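Local coordinates for CalS13 (PDB 4ZAS), which probably acts as a pyridoxal phosphate-dependent sugar aminotransferase of the DegT/DnrJ/EryC1 family and binds a dTDP-4-keto-6-deoxyglucose ligand, at residues P106-T111 and S152-A157. Sequence-based numbering, arbitrary orientation.
Sequences PGEVLT and SPATRA
Glu108 and Thr155 sit side by side where two neighbouring parallel strands, 108-111 and 155-161, begin in the mixed seven-stranded sheet of the aminotransferase fold, and a beta bulge shifts the register between this pair and Val109 with Ala157. Three backbone bonds join the strands: Glu108 N to Ala154 O, Arg156 N to Glu108 O at 2.7 Å, and Leu110 N to Ala157 O. On the face shared by Glu108 and Thr155, the glutamate chain runs extended past the methyl of Ala154, and one water bridges the two polar side chains, donating to Glu108 OE1 and accepting from Thr155 OG1 (2.7 Å). A threonine suits this buried place because it offers both a hydroxyl and a methyl: OG1 also receives Ser152 N, while CG2 packs on Leu110 CD1 (3.9 Å), the two side chains crossing at about a right angle. On the other face, Val109 CG2 rests on the small methyl of Ala157, which also touches Leu90 and Ala93 of helix 82-94. Arg156 is bent at chi2 (-73°), bringing its guanidinium back over Gly107 CA, where a beta carbon would probably crowd Arg156 CG as it now lies. Shortening Arg156 to an alanine is likely to leave Pro153 O without its charged donor and Gly107 without the methylene packed on it. That donor, Arg156 NH1, approaches Pro153 O in the guanidinium plane and on a carbonyl lone pair, at 3.0 Å.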
ATOM      1  N   PRO A 106      11.992 -22.123  -0.700  1.00 84.28           N
ATOM      2  CA  PRO A 106      12.503 -22.947  -1.805  1.00 88.06           C
ATOM      3  C   PRO A 106      12.052 -22.463  -3.200  1.00 87.64           C
ATOM      4  O   PRO A 106      12.707 -22.751  -4.206  1.00 91.49           O
ATOM      5  CB  PRO A 106      11.917 -24.330  -1.501  1.00 89.09           C
ATOM      6  CG  PRO A 106      10.657 -24.055  -0.716  1.00 83.06           C
ATOM      7  CD  PRO A 106      10.863 -22.756   0.011  1.00 80.07           C
ATOM      8  N   GLY A 107      10.938 -21.731  -3.229  1.00 79.29           N
ATOM      9  CA  GLY A 107      10.274 -21.254  -4.436  1.00 65.34           C
ATOM     10  C   GLY A 107      10.870 -20.195  -5.360  1.00 61.63           C
ATOM     11  O   GLY A 107      11.508 -19.239  -4.902  1.00 55.89           O
ATOM     12  N   GLU A 108      10.652 -20.361  -6.667  1.00 56.86           N
ATOM     13  CA  GLU A 108      11.118 -19.395  -7.662  1.00 48.70           C
ATOM     14  C   GLU A 108      10.006 -18.804  -8.521  1.00 47.35           C
ATOM     15  O   GLU A 108       8.935 -19.387  -8.675  1.00 52.41           O
ATOM     16  CB  GLU A 108      12.140 -20.025  -8.582  1.00 51.05           C
ATOM     17  CG  GLU A 108      13.365 -20.519  -7.881  1.00 60.76           C
ATOM     18  CD  GLU A 108      14.228 -21.346  -8.788  1.00 67.93           C
ATOM     19  OE1 GLU A 108      13.796 -21.588  -9.940  1.00 60.90           O
ATOM     20  OE2 GLU A 108      15.337 -21.723  -8.352  1.00 73.07           O
ATOM     21  N   VAL A 109      10.280 -17.628  -9.075  1.00 44.69           N
ATOM     22  CA  VAL A 109       9.394 -16.981 -10.034  1.00 39.60           C
ATOM     23  C   VAL A 109      10.192 -16.588 -11.263  1.00 42.71           C
ATOM     24  O   VAL A 109      11.219 -15.903 -11.162  1.00 42.61           O
ATOM     25  CB  VAL A 109       8.699 -15.745  -9.422  1.00 38.95           C
ATOM     26  CG1 VAL A 109       7.817 -15.050 -10.471  1.00 31.65           C
ATOM     27  CG2 VAL A 109       7.876 -16.141  -8.196  1.00 34.02           C
ATOM     28  N   LEU A 110       9.729 -17.054 -12.418  1.00 41.51           N
ATOM     29  CA  LEU A 110      10.321 -16.707 -13.699  1.00 30.92           C
ATOM     30  C   LEU A 110       9.670 -15.426 -14.185  1.00 39.46           C
ATOM     31  O   LEU A 110       8.438 -15.324 -14.234  1.00 36.90           O
ATOM     32  CB  LEU A 110      10.125 -17.842 -14.704  1.00 31.59           C
ATOM     33  CG  LEU A 110      10.926 -19.101 -14.388  1.00 33.12           C
ATOM     34  CD1 LEU A 110      10.423 -20.280 -15.179  1.00 37.45           C
ATOM     35  CD2 LEU A 110      12.418 -18.889 -14.608  1.00 33.89           C
ATOM     36  N   THR A 111      10.482 -14.435 -14.515  1.00 38.64           N
ATOM     37  CA  THR A 111       9.953 -13.118 -14.864  1.00 40.38           C
ATOM     38  C   THR A 111      10.869 -12.380 -15.822  1.00 44.86           C
ATOM     39  O   THR A 111      12.011 -12.791 -16.045  1.00 48.89           O
ATOM     40  CB  THR A 111       9.773 -12.248 -13.617  1.00 40.53           C
ATOM     41  OG1 THR A 111       9.327 -10.946 -14.008  1.00 42.93           O
ATOM     42  CG2 THR A 111      11.097 -12.095 -12.899  1.00 32.59           C
ATOM     43  N   SER A 152      10.765 -25.214 -14.167  1.00 57.14           N
ATOM     44  CA  SER A 152      11.337 -26.207 -13.282  1.00 58.54           C
ATOM     45  C   SER A 152      10.273 -26.603 -12.252  1.00 57.08           C
ATOM     46  O   SER A 152       9.272 -25.898 -12.097  1.00 51.87           O
ATOM     47  CB  SER A 152      12.592 -25.617 -12.624  1.00 59.65           C
ATOM     48  OG  SER A 152      13.009 -26.339 -11.491  1.00 64.97           O
ATOM     49  N   PRO A 153      10.462 -27.744 -11.568  1.00 54.51           N
ATOM     50  CA  PRO A 153       9.604 -28.067 -10.420  1.00 49.99           C
ATOM     51  C   PRO A 153       9.627 -26.970  -9.348  1.00 54.82           C
ATOM     52  O   PRO A 153       8.717 -26.915  -8.520  1.00 57.65           O
ATOM     53  CB  PRO A 153      10.218 -29.358  -9.872  1.00 46.16           C
ATOM     54  CG  PRO A 153      10.860 -29.989 -11.045  1.00 52.91           C
ATOM     55  CD  PRO A 153      11.348 -28.865 -11.928  1.00 54.77           C
ATOM     56  N   ALA A 154      10.654 -26.119  -9.380  1.00 47.07           N
ATOM     57  CA  ALA A 154      10.821 -25.029  -8.428  1.00 44.83           C
ATOM     58  C   ALA A 154      10.042 -23.771  -8.792  1.00 48.10           C
ATOM     59  O   ALA A 154       9.937 -22.848  -7.989  1.00 51.30           O
ATOM     60  CB  ALA A 154      12.297 -24.696  -8.289  1.00 45.22           C
ATOM     61  N   THR A 155       9.525 -23.711 -10.008  1.00 46.98           N
ATOM     62  CA  THR A 155       8.769 -22.546 -10.441  1.00 42.06           C
ATOM     63  C   THR A 155       7.416 -22.484  -9.748  1.00 53.63           C
ATOM     64  O   THR A 155       6.556 -23.320 -10.020  1.00 62.69           O
ATOM     65  CB  THR A 155       8.540 -22.565 -11.952  1.00 43.75           C
ATOM     66  OG1 THR A 155       9.791 -22.772 -12.631  1.00 50.16           O
ATOM     67  CG2 THR A 155       7.894 -21.260 -12.413  1.00 38.18           C
ATOM     68  N   ARG A 156       7.210 -21.514  -8.860  1.00 45.60           N
ATOM     69  CA  ARG A 156       5.910 -21.379  -8.212  1.00 37.52           C
ATOM     70  C   ARG A 156       5.010 -20.524  -9.067  1.00 39.50           C
ATOM     71  O   ARG A 156       3.789 -20.697  -9.088  1.00 43.84           O
ATOM     72  CB  ARG A 156       6.038 -20.757  -6.826  1.00 36.28           C
ATOM     73  CG  ARG A 156       6.901 -21.562  -5.909  1.00 43.79           C
ATOM     74  CD  ARG A 156       6.208 -22.835  -5.456  1.00 47.64           C
ATOM     75  NE  ARG A 156       7.140 -23.663  -4.704  1.00 53.89           N
ATOM     76  CZ  ARG A 156       7.870 -24.634  -5.248  1.00 59.83           C
ATOM     77  NH1 ARG A 156       7.733 -24.925  -6.537  1.00 56.49           N
ATOM     78  NH2 ARG A 156       8.720 -25.336  -4.505  1.00 61.60           N
ATOM     79  N   ALA A 157       5.621 -19.595  -9.785  1.00 38.88           N
ATOM     80  CA  ALA A 157       4.853 -18.662 -10.596  1.00 37.19           C
ATOM     81  C   ALA A 157       5.668 -18.126 -11.773  1.00 40.19           C
ATOM     82  O   ALA A 157       6.907 -18.136 -11.756  1.00 38.44           O
ATOM     83  CB  ALA A 157       4.330 -17.505  -9.726  1.00 32.47           C
TER
HETATM   84  O   HOH W   1      12.267 -21.744 -12.341  1.00 52.17           O